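Probable L,D-transpeptidase 3 (Mycobacterium tuberculosis, PDB 6D4K) is a probable L,D-transpeptidase of cell-wall biogenesis that may attach proteins to peptidoglycan but does not make 3->3 cross-links from tetrapeptide stems. Local coordinates at residues V39-P44 against G114-G119; A61-V66 against F78-N83; K69-M74 against T99-V104; G214-S219 against H234-L239. All blocks are in the same frame, centred on the assembly; numbering follows the deposited sequence.

How the contacts relate
Contacts 2 and 3 belong to the Ig-like domain, contact 4 holds the predicted catalytic pair of the transpeptidase domain, and contact 1 lies at the junction between the two domains. The centres of contacts 2 and 3 are about 18 Å apart, and the two touch where Val66 O meets Val104 CG1 at 3.6 Å. Both are nested in the chain loop that contact 1 closes. From contact 1 to contact 4 the centres are about 19 Å apart, and both contacts reach the same large mixed sheet. Contacts 2 and 3 lie across the chain's centre from contact 4, about 30 and 32 Å from it between centres.

Contact 1: V39-P44 against G114-G119; sequences VGVAHP and GPAVVG
Gly114 N meets the flat Val39 carbonyl at a slant, 30° from its plane, and donates a hydrogen bond of 3.1 Å to Val39 O. The other flat group, the His43 imidazole, is held within its own loop: at the ring edge, in the ring plane, ND1 donates to a lone pair of Pro44 O at 2.7 Å. The chain makes a type I beta turn from Gly40 to His43, closed by His43 N on Gly40 O, and the turn presents Val41 to the second segment. Both methyls of Val41 lie against Ala116. CG1 approaches Ala116 CA to 3.7 Å and also passes within 3.9 Å of Pro115 O, while CG2 sits 3.8 Å from Ala116 CB. The first torsion (chi1 -62°) puts CG1 anti to the carbonyl carbon and CG2 between it and the backbone N, and both methyls reach Ala116. The Val39 side chain points away from 114-119; the calcium ion bound at Val38 and Asp252 lies about 5 Å from it.

The contact joins the loop after strand 38-39 of the Ig-like domain to the connection that runs from strand 107-113 into strand 117-122 of the catalytic domain. Asp255 OD1 accepts the Val41 amide and, weakly, that of Val117, and Asp133 OD1 accepts the amide of Ala116. Backbone N-H groups on both sides of the domain junction are thus satisfied by carboxylates, and two amides converging on one oxygen, one of them weakly, would be expected to favour the ionised form of Asp255.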
loop_
_atom_site.group_PDB
_atom_site.type_symbol
_atom_site.label_atom_id
_atom_site.label_comp_id
_atom_site.label_asym_id
_atom_site.label_seq_id
_atom_site.Cartn_x
_atom_site.Cartn_y
_atom_site.Cartn_z
ATOM N N VAL A 39 8.570 -7.469 7.355
ATOM C CA VAL A 39 7.638 -6.475 6.839
ATOM C C VAL A 39 8.329 -5.522 5.860
ATOM O O VAL A 39 9.557 -5.370 5.851
ATOM C CB VAL A 39 6.950 -5.671 7.973
ATOM C CG1 VAL A 39 6.217 -6.623 8.929
ATOM C CG2 VAL A 39 7.970 -4.762 8.714
ATOM N N GLY A 40 7.517 -4.855 5.035
ATOM C CA GLY A 40 7.992 -3.794 4.164
ATOM C C GLY A 40 8.398 -2.553 4.948
ATOM O O GLY A 40 8.107 -2.379 6.131
ATOM N N VAL A 41 9.076 -1.644 4.240
ATOM C CA VAL A 41 9.869 -0.608 4.906
ATOM C C VAL A 41 9.066 0.595 5.375
ATOM O O VAL A 41 9.640 1.512 5.969
ATOM C CB VAL A 41 11.109 -0.154 4.105
ATOM C CG1 VAL A 41 12.068 -1.313 3.904
ATOM C CG2 VAL A 41 10.707 0.456 2.779
ATOM N N ALA A 42 7.749 0.615 5.168
ATOM C CA ALA A 42 6.911 1.653 5.754
ATOM C C ALA A 42 5.849 1.068 6.678
ATOM O O ALA A 42 4.836 1.721 6.948
ATOM C CB ALA A 42 6.280 2.551 4.686
ATOM N N HIS A 43 6.061 -0.138 7.196
ATOM C CA HIS A 43 5.007 -0.779 7.975
ATOM C C HIS A 43 4.711 0.033 9.237
ATOM O O HIS A 43 5.638 0.362 9.985
ATOM C CB HIS A 43 5.381 -2.213 8.354
ATOM C CG HIS A 43 4.198 -3.065 8.747
ATOM N ND1 HIS A 43 3.452 -2.824 9.882
ATOM C CD2 HIS A 43 3.638 -4.153 8.156
ATOM C CE1 HIS A 43 2.481 -3.719 9.967
ATOM N NE2 HIS A 43 2.578 -4.542 8.937
ATOM N N PRO A 44 3.453 0.360 9.516
ATOM C CA PRO A 44 3.139 1.083 10.752
ATOM C C PRO A 44 3.236 0.179 11.972
ATOM O O PRO A 44 3.287 -1.050 11.890
ATOM C CB PRO A 44 1.696 1.544 10.522
ATOM C CG PRO A 44 1.118 0.504 9.590
ATOM C CD PRO A 44 2.272 0.181 8.650
ATOM N N GLY A 114 12.388 -6.472 5.060
ATOM C CA GLY A 114 12.967 -7.004 3.848
ATOM C C GLY A 114 13.560 -5.891 3.005
ATOM O O GLY A 114 13.964 -4.836 3.524
ATOM N N PRO A 115 13.611 -6.090 1.688
ATOM C CA PRO A 115 14.092 -5.023 0.802
ATOM C C PRO A 115 13.109 -3.860 0.774
ATOM O O PRO A 115 11.909 -4.014 1.028
ATOM C CB PRO A 115 14.169 -5.710 -0.566
ATOM C CG PRO A 115 13.139 -6.803 -0.484
ATOM C CD PRO A 115 13.151 -7.279 0.941
ATOM N N ALA A 116 13.629 -2.681 0.430
ATOM C CA ALA A 116 12.773 -1.514 0.232
ATOM C C ALA A 116 12.194 -1.600 -1.169
ATOM O O ALA A 116 12.871 -1.315 -2.150
ATOM C CB ALA A 116 13.558 -0.223 0.437
ATOM N N VAL A 117 10.944 -2.018 -1.276
ATOM C CA VAL A 117 10.300 -2.148 -2.577
ATOM C C VAL A 117 9.317 -0.992 -2.655
ATOM O O VAL A 117 8.272 -1.005 -1.991
ATOM C CB VAL A 117 9.617 -3.508 -2.762
ATOM C CG1 VAL A 117 8.952 -3.594 -4.135
ATOM C CG2 VAL A 117 10.624 -4.641 -2.532
ATOM N N VAL A 118 9.684 0.031 -3.423
ATOM C CA VAL A 118 8.966 1.296 -3.469
ATOM C C VAL A 118 8.331 1.436 -4.840
ATOM O O VAL A 118 9.011 1.266 -5.861
ATOM C CB VAL A 118 9.912 2.483 -3.208
ATOM C CG1 VAL A 118 9.153 3.797 -3.260
ATOM C CG2 VAL A 118 10.665 2.324 -1.886
ATOM N N GLY A 119 7.046 1.773 -4.865
ATOM C CA GLY A 119 6.359 2.037 -6.111
ATOM C C GLY A 119 5.873 3.468 -6.173
ATOM O O GLY A 119 5.245 3.949 -5.225
#

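Contact 2: A61-V66 against F78-N83; sequences AAERAV and FEWLDN
Glu63 and Phe78 lie alongside each other, running opposite ways, and Glu63 crosses Trp80, its carboxylate plane turned 17° from the first ring and 30° from the second. The setting is the bacterial Ig-like domain, in which helix 59-65 lies beside 76-80, an outermost strand of the four-stranded antiparallel sheet. Over one face of Phe78, offset toward the rim, sits Glu63 CG, 4.0 Å from the ring centroid in a CH-pi contact. With CG beside the backbone N (chi1 -74°) and the chain extended beyond it, the carboxylate passes the phenyl ring and arrives at the indole edge. There Trp80 NE1 donates to the anti lone pair of Glu63 OE2 at 2.8 Å, almost straight and in the indole plane. Farther along the same indole edge Ala62 CB meets Trp80 CH2 at 4.0 Å. Val66, just past the helix, brings CG2 to 4.1 Å from Phe78 CE1, and its carbonyl oxygen lies at the edge of the phenyl ring. Trp88 makes an edge-to-face stack with Phe78. Glu63 OE2 is shared: besides the indole N-H it accepts a hydrogen bond from a water, 3.1 Å away, that also donates to Phe78 O.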
loop_
_atom_site.group_PDB
_atom_site.type_symbol
_atom_site.label_atom_id
_atom_site.label_comp_id
_atom_site.label_asym_id
_atom_site.label_seq_id
_atom_site.Cartn_x
_atom_site.Cartn_y
_atom_site.Cartn_z
ATOM N N ALA A 61 -3.830 10.585 26.457
ATOM C CA ALA A 61 -3.208 9.800 27.512
ATOM C C ALA A 61 -2.914 8.380 27.034
ATOM O O ALA A 61 -1.874 7.807 27.378
ATOM C CB ALA A 61 -4.079 9.823 28.765
ATOM N N ALA A 62 -3.811 7.796 26.236
ATOM C CA ALA A 62 -3.547 6.461 25.692
ATOM C C ALA A 62 -2.306 6.476 24.791
ATOM O O ALA A 62 -1.461 5.584 24.884
ATOM C CB ALA A 62 -4.784 5.921 24.967
ATOM N N GLU A 63 -2.169 7.501 23.941
ATOM C CA GLU A 63 -1.001 7.610 23.065
ATOM C C GLU A 63 0.296 7.684 23.864
ATOM O O GLU A 63 1.308 7.086 23.483
ATOM C CB GLU A 63 -1.136 8.848 22.181
ATOM C CG GLU A 63 -2.162 8.642 21.084
ATOM C CD GLU A 63 -2.582 9.919 20.401
ATOM O OE1 GLU A 63 -1.907 10.953 20.591
ATOM O OE2 GLU A 63 -3.613 9.880 19.694
ATOM N N ARG A 64 0.276 8.389 24.989
ATOM C CA ARG A 64 1.468 8.456 25.825
ATOM C C ARG A 64 1.760 7.105 26.466
ATOM O O ARG A 64 2.923 6.696 26.572
ATOM C CB ARG A 64 1.317 9.563 26.872
ATOM C CG ARG A 64 1.269 10.968 26.270
ATOM C CD ARG A 64 1.479 12.065 27.294
ATOM N NE ARG A 64 0.487 12.023 28.365
ATOM C CZ ARG A 64 -0.691 12.642 28.335
ATOM N NH1 ARG A 64 -1.044 13.370 27.286
ATOM N NH2 ARG A 64 -1.522 12.531 29.367
ATOM N N ALA A 65 0.704 6.371 26.842
ATOM C CA ALA A 65 0.905 5.069 27.461
ATOM C C ALA A 65 1.508 4.072 26.481
ATOM O O ALA A 65 2.196 3.138 26.906
ATOM C CB ALA A 65 -0.414 4.546 28.026
ATOM N N VAL A 66 1.288 4.262 25.178
ATOM C CA VAL A 66 1.771 3.325 24.169
ATOM C C VAL A 66 2.868 3.975 23.329
ATOM O O VAL A 66 3.082 3.617 22.170
ATOM C CB VAL A 66 0.620 2.753 23.314
ATOM C CG1 VAL A 66 -0.417 2.083 24.219
ATOM C CG2 VAL A 66 -0.031 3.842 22.439
ATOM N N PHE A 78 0.343 9.284 15.369
ATOM C CA PHE A 78 -0.732 8.360 15.697
ATOM C C PHE A 78 -1.989 8.668 14.890
ATOM O O PHE A 78 -2.371 9.831 14.725
ATOM C CB PHE A 78 -1.081 8.441 17.185
ATOM C CG PHE A 78 -0.089 7.758 18.089
ATOM C CD1 PHE A 78 0.007 6.371 18.127
ATOM C CD2 PHE A 78 0.739 8.504 18.921
ATOM C CE1 PHE A 78 0.902 5.748 18.985
ATOM C CE2 PHE A 78 1.645 7.884 19.767
ATOM C CZ PHE A 78 1.724 6.504 19.807
ATOM N N GLU A 79 -2.629 7.607 14.392
ATOM C CA GLU A 79 -3.929 7.693 13.734
ATOM C C GLU A 79 -4.823 6.619 14.327
ATOM O O GLU A 79 -4.441 5.447 14.367
ATOM C CB GLU A 79 -3.808 7.427 12.229
ATOM C CG GLU A 79 -2.835 8.301 11.476
ATOM C CD GLU A 79 -2.767 7.928 10.006
ATOM O OE1 GLU A 79 -3.199 6.805 9.652
ATOM O OE2 GLU A 79 -2.294 8.764 9.206
ATOM N N TRP A 80 -6.008 7.003 14.782
ATOM C CA TRP A 80 -6.940 6.047 15.362
ATOM C C TRP A 80 -7.751 5.385 14.252
ATOM O O TRP A 80 -8.435 6.065 13.483
ATOM C CB TRP A 80 -7.827 6.730 16.411
ATOM C CG TRP A 80 -7.026 7.029 17.639
ATOM C CD1 TRP A 80 -6.183 8.079 17.825
ATOM C CD2 TRP A 80 -6.946 6.226 18.822
ATOM N NE1 TRP A 80 -5.585 7.994 19.063
ATOM C CE2 TRP A 80 -6.040 6.866 19.698
ATOM C CE3 TRP A 80 -7.551 5.026 19.223
ATOM C CZ2 TRP A 80 -5.717 6.349 20.954
ATOM C CZ3 TRP A 80 -7.261 4.523 20.478
ATOM C CH2 TRP A 80 -6.326 5.172 21.325
ATOM N N LEU A 81 -7.641 4.057 14.154
ATOM C CA LEU A 81 -8.389 3.292 13.159
ATOM C C LEU A 81 -9.748 2.831 13.668
ATOM O O LEU A 81 -10.671 2.635 12.869
ATOM C CB LEU A 81 -7.574 2.074 12.708
ATOM C CG LEU A 81 -6.164 2.364 12.196
ATOM C CD1 LEU A 81 -5.487 1.114 11.652
ATOM C CD2 LEU A 81 -6.209 3.455 11.145
ATOM N N ASP A 82 -9.873 2.643 14.977
ATOM C CA ASP A 82 -11.104 2.250 15.648
ATOM C C ASP A 82 -10.951 2.710 17.091
ATOM O O ASP A 82 -9.888 3.192 17.485
ATOM C CB ASP A 82 -11.308 0.730 15.566
ATOM C CG ASP A 82 -12.780 0.315 15.530
ATOM O OD1 ASP A 82 -13.658 1.067 16.019
ATOM O OD2 ASP A 82 -13.055 -0.787 15.009
ATOM N N ASN A 83 -12.021 2.561 17.882
ATOM C CA ASN A 83 -11.947 2.934 19.294
ATOM C C ASN A 83 -10.905 2.132 20.043
ATOM O O ASN A 83 -10.445 2.569 21.104
ATOM C CB ASN A 83 -13.284 2.718 20.012
ATOM C CG ASN A 83 -14.413 3.479 19.382
ATOM O OD1 ASN A 83 -14.328 4.694 19.190
ATOM N ND2 ASN A 83 -15.499 2.774 19.074
HETATM O O HOH W 1 -3.975 11.243 16.937
#

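Contact 3: K69-M74 against T99-V104; sequences KSTPAM and TVELSV
Strands 68-71 and 99-104 form an antiparallel ladder in the mixed sheet of the Ig-like domain, where 68-71 is an outermost strand. Lys69 pairs with Ser103 and Thr71 with Glu101 as hydrogen-bonded pairs, each joined by two backbone bonds: Lys69 N to Ser103 O is 2.9 Å and Ser103 N to Lys69 O 2.8 Å, while Thr71 N to Glu101 O and Glu101 N to Thr71 O complete the second ring. Between them Ser70 and Leu102 make a non-hydrogen-bonded pair; beside it Ser70 CA comes within 3.1 Å of Glu101 O in a CA-H...O contact.

On the exposed face Thr71 and Glu101 run side by side, pointing the same way, with their CB atoms 3.8 Å apart. The opposite face carries Ser70 and Leu102. Ser70 OG reaches forward along its own segment to donate to Pro72 O at 2.8 Å, as its first torsion (60°) allows by setting the hydroxyl between the backbone N and the carbonyl carbon. Pro72 follows a cis peptide bond, and past Thr71 the direct pairing gives way to water: one molecule donates to both Thr71 O, at 2.7 Å, and Thr99 O.

Val100 and Leu102 both pack on Phe111 of the neighbouring strand 107-113, and Trp94 lies against Ser70 and Val100. Leu102 and Val104 also touch Val45 of strand 45-49, which belongs to the other sheet of the domain. A ladder with one polar face and one facing a second sheet is the arrangement of an Ig-like beta sandwich.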
loop_
_atom_site.group_PDB
_atom_site.type_symbol
_atom_site.label_atom_id
_atom_site.label_comp_id
_atom_site.label_asym_id
_atom_site.label_seq_id
_atom_site.Cartn_x
_atom_site.Cartn_y
_atom_site.Cartn_z
ATOM N N LYS A 69 8.934 3.594 20.835
ATOM C CA LYS A 69 10.368 3.862 20.874
ATOM C C LYS A 69 11.071 2.777 20.072
ATOM O O LYS A 69 11.107 1.613 20.485
ATOM C CB LYS A 69 10.884 3.928 22.312
ATOM C CG LYS A 69 10.206 5.013 23.148
ATOM C CD LYS A 69 10.384 4.771 24.639
ATOM C CE LYS A 69 11.682 5.380 25.154
ATOM N NZ LYS A 69 11.453 6.653 25.902
ATOM N N SER A 70 11.605 3.152 18.922
ATOM C CA SER A 70 12.268 2.220 18.024
ATOM C C SER A 70 13.780 2.446 18.032
ATOM O O SER A 70 14.292 3.524 18.365
ATOM C CB SER A 70 11.739 2.375 16.595
ATOM O OG SER A 70 11.990 3.709 16.143
ATOM N N THR A 71 14.496 1.394 17.659
ATOM C CA THR A 71 15.926 1.474 17.407
ATOM C C THR A 71 16.112 0.891 16.002
ATOM O O THR A 71 15.822 -0.285 15.780
ATOM C CB THR A 71 16.704 0.664 18.458
ATOM O OG1 THR A 71 16.331 1.105 19.771
ATOM C CG2 THR A 71 18.200 0.832 18.277
ATOM N N PRO A 72 16.532 1.709 15.028
ATOM C CA PRO A 72 16.931 3.119 15.133
ATOM C C PRO A 72 15.766 4.041 15.484
ATOM O O PRO A 72 14.615 3.696 15.220
ATOM C CB PRO A 72 17.400 3.442 13.709
ATOM C CG PRO A 72 16.611 2.516 12.848
ATOM C CD PRO A 72 16.582 1.242 13.631
ATOM N N ALA A 73 16.073 5.207 16.050
ATOM C CA ALA A 73 15.038 6.163 16.408
ATOM C C ALA A 73 14.264 6.592 15.167
ATOM O O ALA A 73 14.820 6.696 14.067
ATOM C CB ALA A 73 15.674 7.394 17.070
ATOM N N MET A 74 12.968 6.832 15.347
ATOM C CA MET A 74 12.065 7.179 14.258
ATOM C C MET A 74 10.974 8.054 14.855
ATOM O O MET A 74 10.449 7.737 15.930
ATOM C CB MET A 74 11.441 5.902 13.668
ATOM C CG MET A 74 10.382 6.150 12.590
ATOM S SD MET A 74 11.029 6.857 11.066
ATOM C CE MET A 74 11.861 5.418 10.387
ATOM N N THR A 99 16.958 -5.477 11.451
ATOM C CA THR A 99 16.151 -5.782 12.623
ATOM C C THR A 99 15.848 -4.465 13.324
ATOM O O THR A 99 16.771 -3.734 13.692
ATOM C CB THR A 99 16.897 -6.733 13.561
ATOM O OG1 THR A 99 17.138 -7.973 12.888
ATOM C CG2 THR A 99 16.086 -6.999 14.820
ATOM N N VAL A 100 14.571 -4.143 13.469
ATOM C CA VAL A 100 14.130 -2.943 14.165
ATOM C C VAL A 100 13.699 -3.358 15.560
ATOM O O VAL A 100 12.854 -4.241 15.719
ATOM C CB VAL A 100 12.971 -2.253 13.421
ATOM C CG1 VAL A 100 12.486 -1.045 14.216
ATOM C CG2 VAL A 100 13.399 -1.831 12.016
ATOM N N GLU A 101 14.312 -2.764 16.579
ATOM C CA GLU A 101 13.853 -2.973 17.942
ATOM C C GLU A 101 12.689 -2.040 18.225
ATOM O O GLU A 101 12.685 -0.879 17.812
ATOM C CB GLU A 101 14.975 -2.728 18.945
ATOM C CG GLU A 101 16.186 -3.597 18.705
ATOM C CD GLU A 101 17.201 -3.479 19.819
ATOM O OE1 GLU A 101 16.815 -3.689 20.989
ATOM O OE2 GLU A 101 18.376 -3.169 19.529
ATOM N N LEU A 102 11.702 -2.548 18.945
ATOM C CA LEU A 102 10.469 -1.813 19.150
ATOM C C LEU A 102 10.066 -1.917 20.612
ATOM O O LEU A 102 10.007 -3.019 21.169
ATOM C CB LEU A 102 9.390 -2.397 18.234
ATOM C CG LEU A 102 8.056 -1.697 18.141
ATOM C CD1 LEU A 102 8.228 -0.270 17.648
ATOM C CD2 LEU A 102 7.193 -2.464 17.184
ATOM N N SER A 103 9.809 -0.774 21.240
ATOM C CA SER A 103 9.153 -0.735 22.541
ATOM C C SER A 103 7.849 0.030 22.388
ATOM O O SER A 103 7.811 1.090 21.754
ATOM C CB SER A 103 10.046 -0.089 23.608
ATOM O OG SER A 103 11.147 -0.931 23.921
ATOM N N VAL A 104 6.778 -0.518 22.951
ATOM C CA VAL A 104 5.472 0.120 22.966
ATOM C C VAL A 104 5.004 0.040 24.410
ATOM O O VAL A 104 4.648 -1.044 24.886
ATOM C CB VAL A 104 4.484 -0.577 22.015
ATOM C CG1 VAL A 104 3.101 0.051 22.105
ATOM C CG2 VAL A 104 5.011 -0.553 20.569
HETATM O O HOH W 2 17.776 -2.155 15.503
#

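Contact 4: G214-S219 against H234-L239; sequences GLYVHS and HGCISL
Cys236, the predicted nucleophile and the residue to which faropenem's acetyl group becomes covalently attached, lies against Tyr216 and His218. Its CB sits 3.2 Å from Tyr216 O and, on another flank, 3.5 Å from His218 NE2, in the plane of the imidazole at its edge. The next atom, SG, is anti to the carbonyl carbon (chi1 -69°), which swings it toward the start of the neighbouring strand. There Tyr216 N donates a weak hydrogen bond to SG at 3.4 Å, and Tyr216 CB and Gly214 O each lie 4.0 Å from the sulfur.

The cysteine belongs to the Ser-His-Gly-Cys signature of YkuD-type transpeptidases, and directly after it strand 237-239 runs parallel to strand 216-219. Ile237 N donates a hydrogen bond to Tyr216 O, His218 N to Ile237 O and Leu239 N to His218 O.

His218, the predicted proton donor/acceptor, donates a hydrogen bond from ND1 to Ser219 O at 2.8 Å. The donor stands well above that carbonyl's plane, 66° out of it, and the bond is consistent with a ring held with NE2 beside the cysteine. On the other face of the sheet Val217 CG1 packs on Leu239 CD1 at 3.6 Å, and Val217 CG2 meets Ile237 CD1; helix 241-250 covers Val217 and Leu239.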
loop_
_atom_site.group_PDB
_atom_site.type_symbol
_atom_site.label_atom_id
_atom_site.label_comp_id
_atom_site.label_asym_id
_atom_site.label_seq_id
_atom_site.Cartn_x
_atom_site.Cartn_y
_atom_site.Cartn_z
ATOM N N GLY A 214 -10.399 0.799 -0.484
ATOM C CA GLY A 214 -10.459 -0.076 -1.639
ATOM C C GLY A 214 -9.643 0.353 -2.844
ATOM O O GLY A 214 -9.973 -0.002 -3.979
ATOM N N LEU A 215 -8.578 1.113 -2.617
ATOM C CA LEU A 215 -7.656 1.489 -3.676
ATOM C C LEU A 215 -6.607 0.395 -3.835
ATOM O O LEU A 215 -6.064 -0.100 -2.844
ATOM C CB LEU A 215 -6.965 2.795 -3.285
ATOM C CG LEU A 215 -6.124 3.470 -4.354
ATOM C CD1 LEU A 215 -7.048 3.854 -5.462
ATOM C CD2 LEU A 215 -5.402 4.688 -3.803
ATOM N N TYR A 216 -6.318 0.021 -5.084
ATOM C CA TYR A 216 -5.392 -1.070 -5.366
ATOM C C TYR A 216 -4.429 -0.691 -6.482
ATOM O O TYR A 216 -4.746 0.130 -7.350
ATOM C CB TYR A 216 -6.125 -2.327 -5.857
ATOM C CG TYR A 216 -6.977 -3.023 -4.828
ATOM C CD1 TYR A 216 -8.262 -2.571 -4.530
ATOM C CD2 TYR A 216 -6.524 -4.169 -4.191
ATOM C CE1 TYR A 216 -9.051 -3.224 -3.593
ATOM C CE2 TYR A 216 -7.306 -4.828 -3.262
ATOM C CZ TYR A 216 -8.567 -4.355 -2.964
ATOM O OH TYR A 216 -9.339 -5.017 -2.028
ATOM N N VAL A 217 -3.242 -1.301 -6.442
ATOM C CA VAL A 217 -2.435 -1.543 -7.633
ATOM C C VAL A 217 -2.800 -2.937 -8.117
ATOM O O VAL A 217 -2.798 -3.889 -7.327
ATOM C CB VAL A 217 -0.931 -1.475 -7.307
ATOM C CG1 VAL A 217 -0.116 -1.693 -8.568
ATOM C CG2 VAL A 217 -0.561 -0.150 -6.653
ATOM N N HIS A 218 -3.135 -3.076 -9.396
ATOM C CA HIS A 218 -3.635 -4.377 -9.814
ATOM C C HIS A 218 -3.469 -4.579 -11.312
ATOM O O HIS A 218 -3.217 -3.640 -12.073
ATOM C CB HIS A 218 -5.094 -4.567 -9.389
ATOM C CG HIS A 218 -6.058 -3.699 -10.131
ATOM N ND1 HIS A 218 -6.691 -4.111 -11.283
ATOM C CD2 HIS A 218 -6.501 -2.443 -9.887
ATOM C CE1 HIS A 218 -7.483 -3.147 -11.718
ATOM N NE2 HIS A 218 -7.388 -2.125 -10.887
ATOM N N SER A 219 -3.619 -5.838 -11.718
ATOM C CA SER A 219 -3.611 -6.197 -13.130
ATOM C C SER A 219 -4.929 -5.789 -13.767
ATOM O O SER A 219 -6.005 -6.030 -13.212
ATOM C CB SER A 219 -3.446 -7.706 -13.286
ATOM O OG SER A 219 -4.311 -8.401 -12.402
ATOM N N HIS A 234 -10.978 3.836 -12.124
ATOM C CA HIS A 234 -11.862 4.510 -11.180
ATOM C C HIS A 234 -11.142 4.920 -9.901
ATOM O O HIS A 234 -11.786 5.136 -8.866
ATOM C CB HIS A 234 -13.088 3.655 -10.865
ATOM C CG HIS A 234 -14.157 3.741 -11.913
ATOM N ND1 HIS A 234 -13.868 3.825 -13.258
ATOM C CD2 HIS A 234 -15.507 3.788 -11.809
ATOM C CE1 HIS A 234 -14.997 3.899 -13.935
ATOM N NE2 HIS A 234 -16.003 3.882 -13.081
ATOM N N GLY A 235 -9.822 5.046 -9.955
ATOM C CA GLY A 235 -9.038 5.426 -8.798
ATOM C C GLY A 235 -7.816 4.547 -8.661
ATOM O O GLY A 235 -6.747 5.012 -8.252
ATOM N N CYS A 236 -7.965 3.273 -9.015
ATOM C CA CYS A 236 -6.894 2.306 -8.846
ATOM C C CYS A 236 -5.760 2.561 -9.834
ATOM O O CYS A 236 -5.917 3.245 -10.846
ATOM C CB CYS A 236 -7.425 0.882 -9.019
ATOM S SG CYS A 236 -8.523 0.351 -7.685
ATOM N N ILE A 237 -4.600 2.001 -9.511
ATOM C CA ILE A 237 -3.415 2.072 -10.360
ATOM C C ILE A 237 -3.382 0.802 -11.201
ATOM O O ILE A 237 -3.141 -0.290 -10.683
ATOM C CB ILE A 237 -2.142 2.216 -9.520
ATOM C CG1 ILE A 237 -2.146 3.553 -8.771
ATOM C CG2 ILE A 237 -0.892 2.032 -10.390
ATOM C CD1 ILE A 237 -1.236 3.575 -7.562
ATOM N N SER A 238 -3.629 0.948 -12.501
ATOM C CA SER A 238 -3.807 -0.188 -13.394
ATOM C C SER A 238 -2.480 -0.533 -14.057
ATOM O O SER A 238 -1.785 0.357 -14.553
ATOM C CB SER A 238 -4.815 0.174 -14.483
ATOM O OG SER A 238 -6.111 0.353 -13.945
ATOM N N LEU A 239 -2.149 -1.824 -14.087
ATOM C CA LEU A 239 -0.949 -2.321 -14.747
ATOM C C LEU A 239 -1.318 -3.474 -15.670
ATOM O O LEU A 239 -2.406 -4.047 -15.579
ATOM C CB LEU A 239 0.085 -2.825 -13.727
ATOM C CG LEU A 239 0.595 -1.854 -12.660
ATOM C CD1 LEU A 239 1.496 -2.576 -11.673
ATOM C CD2 LEU A 239 1.330 -0.687 -13.307
#